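Local coordinates for protein guanidinopropionase (Pseudomonas aeruginosa, PDB 3NIQ) that hydrolyses 3-guanidinopropanoate to beta-alanine and urea as a manganese-dependent homohexameric enzyme of the arginase (ureohydrolase) family, at residues L275-A280 and L307-E312; K70-S75 and M302-L307; A34-L39 and D81-G86; F108-H113 and F133-R138. All coordinates share one frame; numbering follows the deposited sequence.

Interaction 1: L275-A280 and L307-E312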
loop_
_atom_site.group_PDB
_atom_site.type_symbol
_atom_site.label_atom_id
_atom_site.label_comp_id
_atom_site.label_asym_id
_atom_site.label_seq_id
_atom_site.Cartn_x
_atom_site.Cartn_y
_atom_site.Cartn_z
ATOM N N LEU A 275 12.196 38.515 7.410
ATOM C CA LEU A 275 10.993 39.197 6.980
ATOM C C LEU A 275 10.040 39.395 8.149
ATOM O O LEU A 275 10.136 38.708 9.170
ATOM C CB LEU A 275 10.297 38.392 5.866
ATOM C CG LEU A 275 11.092 38.306 4.552
ATOM C CD1 LEU A 275 10.409 37.408 3.551
ATOM C CD2 LEU A 275 11.326 39.657 3.934
ATOM N N ASP A 276 9.116 40.334 7.998
ATOM C CA ASP A 276 8.076 40.503 8.997
ATOM C C ASP A 276 6.925 39.502 8.764
ATOM O O ASP A 276 5.923 39.807 8.102
ATOM C CB ASP A 276 7.575 41.952 9.047
ATOM C CG ASP A 276 6.484 42.147 10.093
ATOM O OD1 ASP A 276 6.522 41.435 11.111
ATOM O OD2 ASP A 276 5.583 42.988 9.890
ATOM N N LEU A 277 7.092 38.308 9.317
ATOM C CA LEU A 277 6.178 37.188 9.074
ATOM C C LEU A 277 5.110 37.175 10.141
ATOM O O LEU A 277 5.424 37.080 11.328
ATOM C CB LEU A 277 6.941 35.849 9.069
ATOM C CG LEU A 277 7.926 35.564 7.927
ATOM C CD1 LEU A 277 8.481 34.143 7.987
ATOM C CD2 LEU A 277 7.282 35.791 6.561
ATOM N N VAL A 278 3.854 37.277 9.722
ATOM C CA VAL A 278 2.745 37.430 10.663
ATOM C C VAL A 278 1.865 36.177 10.747
ATOM O O VAL A 278 0.937 36.114 11.532
ATOM C CB VAL A 278 1.865 38.647 10.319
ATOM C CG1 VAL A 278 2.739 39.889 10.146
ATOM C CG2 VAL A 278 1.032 38.389 9.070
ATOM N N GLY A 279 2.195 35.176 9.947
ATOM C CA GLY A 279 1.535 33.882 10.041
ATOM C C GLY A 279 1.996 33.015 8.891
ATOM O O GLY A 279 2.651 33.498 7.969
ATOM N N ALA A 280 1.661 31.730 8.948
ATOM C CA ALA A 280 2.007 30.840 7.858
ATOM C C ALA A 280 1.126 29.623 7.925
ATOM O O ALA A 280 0.538 29.341 8.967
ATOM C CB ALA A 280 3.501 30.448 7.923
ATOM N N LEU A 307 8.068 27.550 11.593
ATOM C CA LEU A 307 7.997 27.871 13.011
ATOM C C LEU A 307 9.234 28.656 13.442
ATOM O O LEU A 307 9.144 29.624 14.191
ATOM C CB LEU A 307 7.867 26.595 13.860
ATOM C CG LEU A 307 8.110 26.712 15.371
ATOM C CD1 LEU A 307 7.169 27.738 16.018
ATOM C CD2 LEU A 307 7.939 25.360 16.062
ATOM N N CYS A 308 10.389 28.224 12.972
ATOM C CA CYS A 308 11.630 28.873 13.361
ATOM C C CYS A 308 11.604 30.339 12.964
ATOM O O CYS A 308 12.062 31.197 13.716
ATOM C CB CYS A 308 12.837 28.157 12.756
ATOM S SG CYS A 308 13.103 26.515 13.508
ATOM N N LEU A 309 11.061 30.626 11.788
ATOM C CA LEU A 309 11.002 32.006 11.308
ATOM C C LEU A 309 9.938 32.825 12.012
ATOM O O LEU A 309 10.161 33.995 12.324
ATOM C CB LEU A 309 10.796 32.048 9.799
ATOM C CG LEU A 309 11.798 31.269 8.952
ATOM C CD1 LEU A 309 11.537 31.524 7.477
ATOM C CD2 LEU A 309 13.243 31.644 9.330
ATOM N N LEU A 310 8.791 32.216 12.288
ATOM C CA LEU A 310 7.760 32.919 13.038
ATOM C C LEU A 310 8.198 33.192 14.478
ATOM O O LEU A 310 7.873 34.236 15.038
ATOM C CB LEU A 310 6.449 32.130 13.061
ATOM C CG LEU A 310 5.736 31.946 11.722
ATOM C CD1 LEU A 310 4.644 30.882 11.877
ATOM C CD2 LEU A 310 5.106 33.288 11.290
ATOM N N ALA A 311 8.895 32.240 15.086
ATOM C CA ALA A 311 9.453 32.466 16.418
ATOM C C ALA A 311 10.285 33.754 16.435
ATOM O O ALA A 311 10.129 34.568 17.343
ATOM C CB ALA A 311 10.297 31.275 16.867
ATOM N N GLU A 312 11.158 33.934 15.443
ATOM C CA GLU A 312 11.989 35.142 15.374
ATOM C C GLU A 312 11.143 36.411 15.230
ATOM O O GLU A 312 11.422 37.411 15.876
ATOM C CB GLU A 312 13.018 35.065 14.249
ATOM C CG GLU A 312 14.166 34.096 14.519
ATOM C CD GLU A 312 15.403 34.394 13.692
ATOM O OE1 GLU A 312 16.512 34.269 14.242
ATOM O OE2 GLU A 312 15.283 34.718 12.486
#
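Leu309 is the first residue of helical segment 307-312 to reach 275-280, and it does so close to its own backbone: its CB lies 3.6 Å from CD1 of Leu277, and its CD1 stands 4.1 Å from the same Leu277 CD1. The two leucines cross obliquely, CD1 of Leu277 resting against the base of Leu309. Leu310 follows and covers more. Its first bond runs along the interface, and an extended chi2 of 167° helps to bring both methyls over the strand. CD2 settles on main chain, 3.7 Å from Gly279 N and 3.8 Å from Leu277 O; CD1 meets Ala280 CB at 4.1 Å. The strand is irregular beneath it. Val278 has a psi of -2°, and Leu277 and Ala280, three residues apart, both face the helix with Val278 turned away between them. No hydrogen bond spans the two segments; leucine and alanine carbons meet one another and the strand's main chain. At the segment's end Glu312 forms a salt bridge with Arg273, and just beyond it Ser313 OG accepts a hydrogen bond from Leu277 N. Strand 277-280 and helix 307-312 run roughly antiparallel, at 147° with axes 8.1 Å apart, as expected of an alpha/beta layer. Strand 277-283 lies between strands 118-123 and 235-240; Leu310 and Ala280 extend the packing to Leu120 of the former, Leu277 and Ala280 to Val237 of the latter.

Interaction 2: K70-S75 and M302-L307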
loop_
_atom_site.group_PDB
_atom_site.type_symbol
_atom_site.label_atom_id
_atom_site.label_comp_id
_atom_site.label_asym_id
_atom_site.label_seq_id
_atom_site.Cartn_x
_atom_site.Cartn_y
_atom_site.Cartn_z
ATOM N N LYS A 70 14.517 19.895 18.513
ATOM C CA LYS A 70 14.347 21.199 19.146
ATOM C C LYS A 70 15.044 22.357 18.445
ATOM O O LYS A 70 14.683 23.519 18.649
ATOM C CB LYS A 70 14.791 21.137 20.609
ATOM C CG LYS A 70 13.884 20.273 21.495
ATOM C CD LYS A 70 14.147 20.468 22.996
ATOM C CE LYS A 70 15.526 19.986 23.427
ATOM N NZ LYS A 70 15.529 19.662 24.896
ATOM N N VAL A 71 16.050 22.061 17.633
ATOM C CA VAL A 71 16.889 23.127 17.095
ATOM C C VAL A 71 17.144 22.969 15.599
ATOM O O VAL A 71 17.467 21.878 15.125
ATOM C CB VAL A 71 18.238 23.235 17.869
ATOM C CG1 VAL A 71 19.138 24.306 17.260
ATOM C CG2 VAL A 71 17.988 23.522 19.356
ATOM N N HIS A 72 17.007 24.075 14.871
ATOM C CA HIS A 72 17.277 24.083 13.450
ATOM C C HIS A 72 18.777 23.968 13.179
ATOM O O HIS A 72 19.567 24.698 13.779
ATOM C CB HIS A 72 16.704 25.357 12.818
ATOM C CG HIS A 72 16.534 25.248 11.343
ATOM N ND1 HIS A 72 17.605 25.190 10.479
ATOM C CD2 HIS A 72 15.420 25.147 10.580
ATOM C CE1 HIS A 72 17.157 25.076 9.240
ATOM N NE2 HIS A 72 15.834 25.037 9.275
ATOM N N HIS A 73 19.184 23.073 12.272
ATOM C CA HIS A 73 20.615 22.719 12.180
ATOM C C HIS A 73 21.408 23.737 11.371
ATOM O O HIS A 73 22.632 23.779 11.449
ATOM C CB HIS A 73 20.858 21.270 11.680
ATOM C CG HIS A 73 20.801 21.108 10.188
ATOM N ND1 HIS A 73 19.615 21.038 9.490
ATOM C CD2 HIS A 73 21.786 20.979 9.265
ATOM C CE1 HIS A 73 19.867 20.891 8.202
ATOM N NE2 HIS A 73 21.178 20.853 8.036
ATOM N N VAL A 74 20.714 24.563 10.597
ATOM C CA VAL A 74 21.406 25.577 9.819
ATOM C C VAL A 74 21.371 26.898 10.579
ATOM O O VAL A 74 22.410 27.464 10.896
ATOM C CB VAL A 74 20.772 25.738 8.425
ATOM C CG1 VAL A 74 21.533 26.778 7.584
ATOM C CG2 VAL A 74 20.689 24.363 7.722
ATOM N N SER A 75 20.169 27.375 10.870
ATOM C CA SER A 75 19.995 28.676 11.494
ATOM C C SER A 75 20.307 28.639 12.997
ATOM O O SER A 75 20.632 29.656 13.597
ATOM C CB SER A 75 18.574 29.172 11.241
ATOM O OG SER A 75 17.628 28.399 11.960
ATOM N N MET A 302 8.191 21.173 6.964
ATOM C CA MET A 302 7.990 22.561 6.523
ATOM C C MET A 302 7.349 23.400 7.649
ATOM O O MET A 302 7.706 24.562 7.856
ATOM C CB MET A 302 7.159 22.597 5.243
ATOM C CG MET A 302 7.799 21.833 4.073
ATOM S SD MET A 302 9.484 22.395 3.712
ATOM C CE MET A 302 9.256 24.172 3.580
ATOM N N MET A 303 6.457 22.785 8.414
ATOM C CA MET A 303 5.861 23.452 9.563
ATOM C C MET A 303 6.971 23.901 10.522
ATOM O O MET A 303 7.006 25.062 10.955
ATOM C CB MET A 303 4.911 22.494 10.289
ATOM C CG MET A 303 4.114 23.158 11.431
ATOM S SD MET A 303 2.954 22.038 12.203
ATOM C CE MET A 303 1.874 23.220 13.023
ATOM N N PHE A 304 7.884 22.981 10.841
ATOM C CA PHE A 304 9.033 23.336 11.674
ATOM C C PHE A 304 9.907 24.429 11.044
ATOM O O PHE A 304 10.337 25.351 11.743
ATOM C CB PHE A 304 9.882 22.110 12.004
ATOM C CG PHE A 304 11.014 22.411 12.949
ATOM C CD1 PHE A 304 10.773 22.597 14.304
ATOM C CD2 PHE A 304 12.315 22.533 12.484
ATOM C CE1 PHE A 304 11.800 22.904 15.182
ATOM C CE2 PHE A 304 13.370 22.835 13.386
ATOM C CZ PHE A 304 13.099 23.006 14.712
ATOM N N GLU A 305 10.195 24.326 9.743
ATOM C CA GLU A 305 11.019 25.348 9.080
ATOM C C GLU A 305 10.368 26.729 9.281
ATOM O O GLU A 305 11.043 27.699 9.604
ATOM C CB GLU A 305 11.165 25.091 7.577
ATOM C CG GLU A 305 11.786 23.752 7.183
ATOM C CD GLU A 305 13.295 23.761 7.293
ATOM O OE1 GLU A 305 13.888 24.864 7.366
ATOM O OE2 GLU A 305 13.883 22.662 7.319
ATOM N N LEU A 306 9.055 26.785 9.078
ATOM C CA LEU A 306 8.271 28.020 9.212
ATOM C C LEU A 306 8.172 28.501 10.656
ATOM O O LEU A 306 8.188 29.713 10.913
ATOM C CB LEU A 306 6.862 27.817 8.657
ATOM C CG LEU A 306 6.755 27.679 7.148
ATOM C CD1 LEU A 306 5.367 27.132 6.788
ATOM C CD2 LEU A 306 7.037 28.995 6.439
ATOM N N LEU A 307 8.068 27.550 11.593
ATOM C CA LEU A 307 7.997 27.871 13.011
ATOM C C LEU A 307 9.234 28.656 13.442
ATOM O O LEU A 307 9.144 29.624 14.191
ATOM C CB LEU A 307 7.867 26.595 13.860
ATOM C CG LEU A 307 8.110 26.712 15.371
ATOM C CD1 LEU A 307 7.169 27.738 16.018
ATOM C CD2 LEU A 307 7.939 25.360 16.062
#
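The imidazole of His72 has two neighbours in its plane, at the edge: Glu305 OE1 and Val74 CA. The Phe304 ring also presents its edge, with CZ 4.1 Å from His72 N, and Val71 C lies near the same plane. Within the loop itself, Val74 CG2 sits 3.5 Å above one face of the His73 ring. The core motif is a histidine-carboxylate hydrogen bond that fastens loop 70-75 to helix 294-317. His72 NE2 donates to Glu305 OE1 over 2.7 Å at a nearly straight 166°. Ring and carboxylate planes stand 84° apart; the donor, though OE1 lies in its ring plane, meets OE1 from above the carboxylate plane, 39° out of it. Glu305 reaches this position through a chain bent at its second torsion, and His72 with CG anti to its backbone N. OE2 is hydrogen-bonded by Gln266, and OE1 is also held by a salt bridge from Arg270, whose positive charge would probably help keep the carboxylate ionised. Phe304 flanks the pair from the helix, its CE2 4.2 Å from His72 CD2, and it also packs on Pro79 and Tyr80. The loop continues to the hexamer interface, where His73 NE2 bonds to Glu212 of a neighbouring subunit. On the far edge of the His72 ring, ND1 acts as acceptor, which is consistent with a neutral imidazole protonated on NE2: Val74 N donates to it over 3.2 Å in the ring plane, and Ser75 N adds a weak bond.

Interaction 3: A34-L39 and D81-G86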
loop_
_atom_site.group_PDB
_atom_site.type_symbol
_atom_site.label_atom_id
_atom_site.label_comp_id
_atom_site.label_asym_id
_atom_site.label_seq_id
_atom_site.Cartn_x
_atom_site.Cartn_y
_atom_site.Cartn_z
ATOM N N ALA A 34 -2.124 32.419 26.024
ATOM C CA ALA A 34 -1.035 31.690 26.675
ATOM C C ALA A 34 0.195 31.537 25.761
ATOM O O ALA A 34 1.263 31.161 26.231
ATOM C CB ALA A 34 -1.527 30.325 27.161
ATOM N N LEU A 35 0.051 31.856 24.467
ATOM C CA LEU A 35 1.094 31.568 23.462
ATOM C C LEU A 35 1.485 32.765 22.596
ATOM O O LEU A 35 0.683 33.667 22.388
ATOM C CB LEU A 35 0.615 30.442 22.523
ATOM C CG LEU A 35 0.223 29.135 23.200
ATOM C CD1 LEU A 35 -0.463 28.194 22.214
ATOM C CD2 LEU A 35 1.454 28.514 23.822
ATOM N N GLN A 36 2.708 32.741 22.064
ATOM C CA GLN A 36 3.157 33.750 21.107
ATOM C C GLN A 36 3.043 33.245 19.674
ATOM O O GLN A 36 2.815 34.030 18.743
ATOM C CB GLN A 36 4.593 34.191 21.403
ATOM C CG GLN A 36 4.736 34.965 22.724
ATOM C CD GLN A 36 6.189 35.147 23.073
ATOM O OE1 GLN A 36 6.798 34.267 23.655
ATOM N NE2 GLN A 36 6.771 36.257 22.652
ATOM N N VAL A 37 3.195 31.929 19.509
ATOM C CA VAL A 37 2.947 31.265 18.222
ATOM C C VAL A 37 2.029 30.070 18.510
ATOM O O VAL A 37 2.379 29.180 19.297
ATOM C CB VAL A 37 4.265 30.808 17.541
ATOM C CG1 VAL A 37 3.995 29.986 16.265
ATOM C CG2 VAL A 37 5.166 32.001 17.230
ATOM N N GLY A 38 0.863 30.056 17.875
ATOM C CA GLY A 38 -0.106 28.958 18.024
ATOM C C GLY A 38 -0.081 28.001 16.853
ATOM O O GLY A 38 -0.162 28.432 15.702
ATOM N N LEU A 39 0.046 26.710 17.146
ATOM C CA LEU A 39 0.039 25.668 16.129
ATOM C C LEU A 39 -1.361 25.122 16.035
ATOM O O LEU A 39 -1.904 24.595 17.002
ATOM C CB LEU A 39 1.043 24.543 16.436
ATOM C CG LEU A 39 2.451 24.960 16.880
ATOM C CD1 LEU A 39 3.375 23.725 17.019
ATOM C CD2 LEU A 39 3.084 26.010 15.961
ATOM N N ASP A 81 12.649 28.018 22.891
ATOM C CA ASP A 81 13.388 28.882 23.827
ATOM C C ASP A 81 13.139 30.342 23.505
ATOM O O ASP A 81 12.946 31.148 24.417
ATOM C CB ASP A 81 14.899 28.600 23.826
ATOM C CG ASP A 81 15.246 27.241 24.427
ATOM O OD1 ASP A 81 14.488 26.741 25.276
ATOM O OD2 ASP A 81 16.284 26.675 24.044
ATOM N N LEU A 82 13.097 30.667 22.211
ATOM C CA LEU A 82 12.836 32.035 21.770
ATOM C C LEU A 82 11.487 32.568 22.228
ATOM O O LEU A 82 11.410 33.678 22.741
ATOM C CB LEU A 82 12.931 32.168 20.246
ATOM C CG LEU A 82 14.300 32.360 19.643
ATOM C CD1 LEU A 82 14.127 32.776 18.177
ATOM C CD2 LEU A 82 15.067 33.438 20.445
ATOM N N VAL A 83 10.426 31.785 22.038
ATOM C CA VAL A 83 9.060 32.255 22.340
ATOM C C VAL A 83 8.197 31.112 22.847
ATOM O O VAL A 83 8.633 29.952 22.852
ATOM C CB VAL A 83 8.370 32.885 21.086
ATOM C CG1 VAL A 83 9.253 33.959 20.465
ATOM C CG2 VAL A 83 8.034 31.805 20.047
ATOM N N ARG A 84 6.981 31.434 23.281
ATOM C CA ARG A 84 6.040 30.426 23.736
ATOM C C ARG A 84 5.239 29.836 22.570
ATOM O O ARG A 84 4.481 30.549 21.887
ATOM C CB ARG A 84 5.098 31.017 24.778
ATOM C CG ARG A 84 5.821 31.588 26.017
ATOM C CD ARG A 84 4.833 32.298 26.946
ATOM N NE ARG A 84 3.706 31.411 27.244
ATOM C CZ ARG A 84 3.663 30.541 28.254
ATOM N NH1 ARG A 84 4.686 30.447 29.105
ATOM N NH2 ARG A 84 2.579 29.782 28.426
ATOM N N VAL A 85 5.417 28.531 22.367
ATOM C CA VAL A 85 4.774 27.772 21.286
ATOM C C VAL A 85 3.907 26.676 21.890
ATOM O O VAL A 85 4.277 26.040 22.893
ATOM C CB VAL A 85 5.821 27.133 20.332
ATOM C CG1 VAL A 85 5.151 26.619 19.037
ATOM C CG2 VAL A 85 6.901 28.146 19.970
ATOM N N GLY A 86 2.745 26.451 21.291
ATOM C CA GLY A 86 1.846 25.419 21.793
ATOM C C GLY A 86 0.907 24.880 20.741
ATOM O O GLY A 86 0.728 25.496 19.685
HETATM O O HOH W 1 9.846 36.344 23.101
#
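The carbonyl oxygen of Arg84 takes two main-chain donors at once, Gln36 N at 2.8 Å on a lone pair and Val37 N at 3.0 Å nearly along the C=O axis. From there the segments pair as parallel strands, Val37 bridging Val85 and Gly38 bridging Gly86. Leu39 N to Gly86 O is 2.9 Å, again almost in line with the carbonyl, whereas Gly86 N to Val37 O is weak; a CA-H...O contact from Val85 supplements it at the same oxygen. Side chains extend the pairing beyond the strand starts. Arg84, bent at its third torsion (chi3 52°), turns its guanidinium edge-on and grips Ala34 O side-on with NE at 2.7 Å and NH2 at 2.9 Å. Gln36 answers in the reverse direction: its OE1 accepts from Arg84 N at 2.9 Å, with the donor 32° above the amide carbonyl plane. The opposite amide atom, NE2, donates to a water that itself donates to Leu82 O, so both polar ends of Gln36 are held. Leu35 CD2 comes within 3.5 Å of Gly86 N, closing on backbone that carries no side chain. On the other sheet face, Val37 CG2 meets Val83 CG2 at 4.0 Å, and Leu39 crosses Val85 obliquely. That face lies under helix 294-317, whose Leu307 packs on Val37 and Val85 and whose Met303 packs on Leu39. Within this chain, strand 85-90 is an outermost strand of the parallel sheet; strand 37-42 separates it from 118-123, which bonds Gln36 and Gly38.

Interaction 4: F108-H113 and F133-R138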
loop_
_atom_site.group_PDB
_atom_site.type_symbol
_atom_site.label_atom_id
_atom_site.label_comp_id
_atom_site.label_asym_id
_atom_site.label_seq_id
_atom_site.Cartn_x
_atom_site.Cartn_y
_atom_site.Cartn_z
ATOM N N PHE A 108 -12.720 31.704 15.091
ATOM C CA PHE A 108 -11.584 31.186 15.825
ATOM C C PHE A 108 -10.332 32.039 15.605
ATOM O O PHE A 108 -9.651 32.438 16.560
ATOM C CB PHE A 108 -11.335 29.736 15.390
ATOM C CG PHE A 108 -10.245 29.043 16.162
ATOM C CD1 PHE A 108 -10.497 28.523 17.430
ATOM C CD2 PHE A 108 -8.982 28.887 15.610
ATOM C CE1 PHE A 108 -9.478 27.860 18.160
ATOM C CE2 PHE A 108 -7.956 28.243 16.321
ATOM C CZ PHE A 108 -8.208 27.729 17.606
ATOM N N TYR A 109 -10.015 32.321 14.344
ATOM C CA TYR A 109 -8.805 33.072 14.051
ATOM C C TYR A 109 -8.870 34.524 14.513
ATOM O O TYR A 109 -7.843 35.111 14.804
ATOM C CB TYR A 109 -8.420 32.969 12.560
ATOM C CG TYR A 109 -7.680 31.671 12.289
ATOM C CD1 TYR A 109 -6.277 31.626 12.303
ATOM C CD2 TYR A 109 -8.374 30.486 12.085
ATOM C CE1 TYR A 109 -5.589 30.422 12.097
ATOM C CE2 TYR A 109 -7.680 29.256 11.881
ATOM C CZ TYR A 109 -6.304 29.247 11.873
ATOM O OH TYR A 109 -5.605 28.076 11.684
ATOM N N ARG A 110 -10.065 35.106 14.551
ATOM C CA ARG A 110 -10.229 36.457 15.153
ATOM C C ARG A 110 -9.791 36.468 16.624
ATOM O O ARG A 110 -9.201 37.437 17.097
ATOM C CB ARG A 110 -11.678 36.929 15.059
ATOM C CG ARG A 110 -12.117 37.319 13.641
ATOM C CD ARG A 110 -13.263 38.301 13.671
ATOM N NE ARG A 110 -13.773 38.640 12.335
ATOM C CZ ARG A 110 -14.679 39.595 12.121
ATOM N NH1 ARG A 110 -15.148 40.306 13.151
ATOM N NH2 ARG A 110 -15.117 39.845 10.888
ATOM N N GLN A 111 -10.087 35.382 17.336
ATOM C CA GLN A 111 -9.703 35.250 18.745
ATOM C C GLN A 111 -8.205 35.089 18.871
ATOM O O GLN A 111 -7.569 35.699 19.738
ATOM C CB GLN A 111 -10.355 34.008 19.355
ATOM C CG GLN A 111 -11.815 34.177 19.746
ATOM C CD GLN A 111 -12.478 32.839 20.056
ATOM O OE1 GLN A 111 -12.058 31.791 19.556
ATOM N NE2 GLN A 111 -13.522 32.872 20.874
ATOM N N VAL A 112 -7.640 34.224 18.030
ATOM C CA VAL A 112 -6.204 34.016 18.014
ATOM C C VAL A 112 -5.532 35.382 17.750
ATOM O O VAL A 112 -4.639 35.787 18.478
ATOM C CB VAL A 112 -5.800 32.968 16.930
ATOM C CG1 VAL A 112 -4.284 32.921 16.747
ATOM C CG2 VAL A 112 -6.359 31.600 17.279
ATOM N N HIS A 113 -6.000 36.090 16.719
ATOM C CA HIS A 113 -5.417 37.365 16.330
ATOM C C HIS A 113 -5.577 38.418 17.462
ATOM O O HIS A 113 -4.644 39.152 17.789
ATOM C CB HIS A 113 -6.074 37.871 15.050
ATOM C CG HIS A 113 -5.463 39.126 14.517
ATOM N ND1 HIS A 113 -4.138 39.201 14.144
ATOM C CD2 HIS A 113 -5.988 40.354 14.284
ATOM C CE1 HIS A 113 -3.872 40.423 13.707
ATOM N NE2 HIS A 113 -4.974 41.143 13.788
ATOM N N PHE A 133 -7.169 34.756 6.562
ATOM C CA PHE A 133 -6.886 36.108 6.074
ATOM C C PHE A 133 -7.996 37.092 6.477
ATOM O O PHE A 133 -7.722 38.262 6.749
ATOM C CB PHE A 133 -6.706 36.122 4.549
ATOM C CG PHE A 133 -5.338 35.693 4.079
ATOM C CD1 PHE A 133 -4.478 34.995 4.911
ATOM C CD2 PHE A 133 -4.914 35.993 2.781
ATOM C CE1 PHE A 133 -3.224 34.610 4.484
ATOM C CE2 PHE A 133 -3.645 35.602 2.329
ATOM C CZ PHE A 133 -2.797 34.907 3.185
ATOM N N ARG A 134 -9.235 36.614 6.524
ATOM C CA ARG A 134 -10.347 37.434 7.009
ATOM C C ARG A 134 -10.105 37.919 8.429
ATOM O O ARG A 134 -10.429 39.066 8.754
ATOM C CB ARG A 134 -11.677 36.694 6.895
ATOM C CG ARG A 134 -12.240 36.747 5.467
ATOM C CD ARG A 134 -13.462 35.856 5.303
ATOM N NE ARG A 134 -13.998 35.920 3.949
ATOM C CZ ARG A 134 -15.108 35.293 3.557
ATOM N NH1 ARG A 134 -15.776 34.514 4.401
ATOM N NH2 ARG A 134 -15.531 35.417 2.310
ATOM N N ALA A 135 -9.490 37.082 9.258
ATOM C CA ALA A 135 -9.107 37.516 10.605
ATOM C C ALA A 135 -7.858 38.375 10.630
ATOM O O ALA A 135 -7.848 39.441 11.264
ATOM C CB ALA A 135 -8.929 36.315 11.559
ATOM N N LEU A 136 -6.799 37.915 9.961
ATOM C CA LEU A 136 -5.476 38.546 10.087
ATOM C C LEU A 136 -5.324 39.793 9.248
ATOM O O LEU A 136 -4.422 40.587 9.499
ATOM C CB LEU A 136 -4.322 37.581 9.716
ATOM C CG LEU A 136 -4.157 36.213 10.387
ATOM C CD1 LEU A 136 -2.730 35.635 10.199
ATOM C CD2 LEU A 136 -4.543 36.245 11.838
ATOM N N GLY A 137 -6.143 39.922 8.206
ATOM C CA GLY A 137 -6.012 41.051 7.273
ATOM C C GLY A 137 -7.134 42.064 7.455
ATOM O O GLY A 137 -7.334 42.928 6.614
ATOM N N ARG A 138 -7.855 41.947 8.567
ATOM C CA ARG A 138 -9.074 42.721 8.817
ATOM C C ARG A 138 -8.791 44.224 9.011
ATOM O O ARG A 138 -9.532 45.059 8.490
ATOM C CB ARG A 138 -9.861 42.134 10.008
ATOM C CG ARG A 138 -11.237 42.792 10.253
ATOM C CD ARG A 138 -12.100 42.017 11.249
ATOM N NE ARG A 138 -11.536 41.946 12.604
ATOM C CZ ARG A 138 -12.137 42.399 13.711
ATOM N NH1 ARG A 138 -13.340 42.976 13.659
ATOM N NH2 ARG A 138 -11.535 42.264 14.892
#
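Arg110 and Arg138 cross at about a right angle, yet their guanidinium groups stack almost flat, with planes 21° apart and centres 4.1 Å apart. Arg138, bent at chi3, lays its CD over the centre of the Arg110 guanidinium, 3.6 Å from Arg110 CZ. The NH1 atoms of Arg110 and Arg138 approach to 3.3 Å, a meeting of two donors without a hydrogen bond; a salt bridge from Arg110 NH2 to Glu106 probably eases the like-charge repulsion. Both arginines also touch crystal neighbours. Deeper in, Ala135 is the close point between two helices of the arginase alpha/beta fold: helix 98-114, which precedes strand 118-123, and helix 129-136, which follows that strand. Its CB points into helix 98-114 and lies 3.4 Å from Arg110 N and 3.5 Å from Tyr109 CB, which brings the two backbones tightly together. The Tyr109 ring then leads away toward the sheet, where its OH is hydrogen-bonded with Ser121 OG and the side chain packs on Ile40 and Val42. His113, with CG anti to its backbone N, turns one ring face over Leu136 CA. Leu136 crosses it obliquely, CD2 resting 3.8 Å from His113 ND1, and also packs on Pro119 and Leu142.

From the N terminus, interaction 3 comes first: 34-39 pairs with 81-86 and closes a loop of 41 residues that contains 70-75. Interaction 2 runs from inside that loop to 302-307, so the two cross. Interaction 4 begins after interaction 3 has closed, joins two successive helices, and is nested inside the long span of interaction 2. Interaction 1 opens later, from 275-280 to 307-312; it crosses interaction 2 and shares Leu307 with it. Helix 294-317 is the common element: Leu307 CD1 packs on Val37 and Val85 of interaction 3, and Cys308 on His72. Across the sheet, Val278 O touches Leu136 CD1, linking interactions 1 and 4.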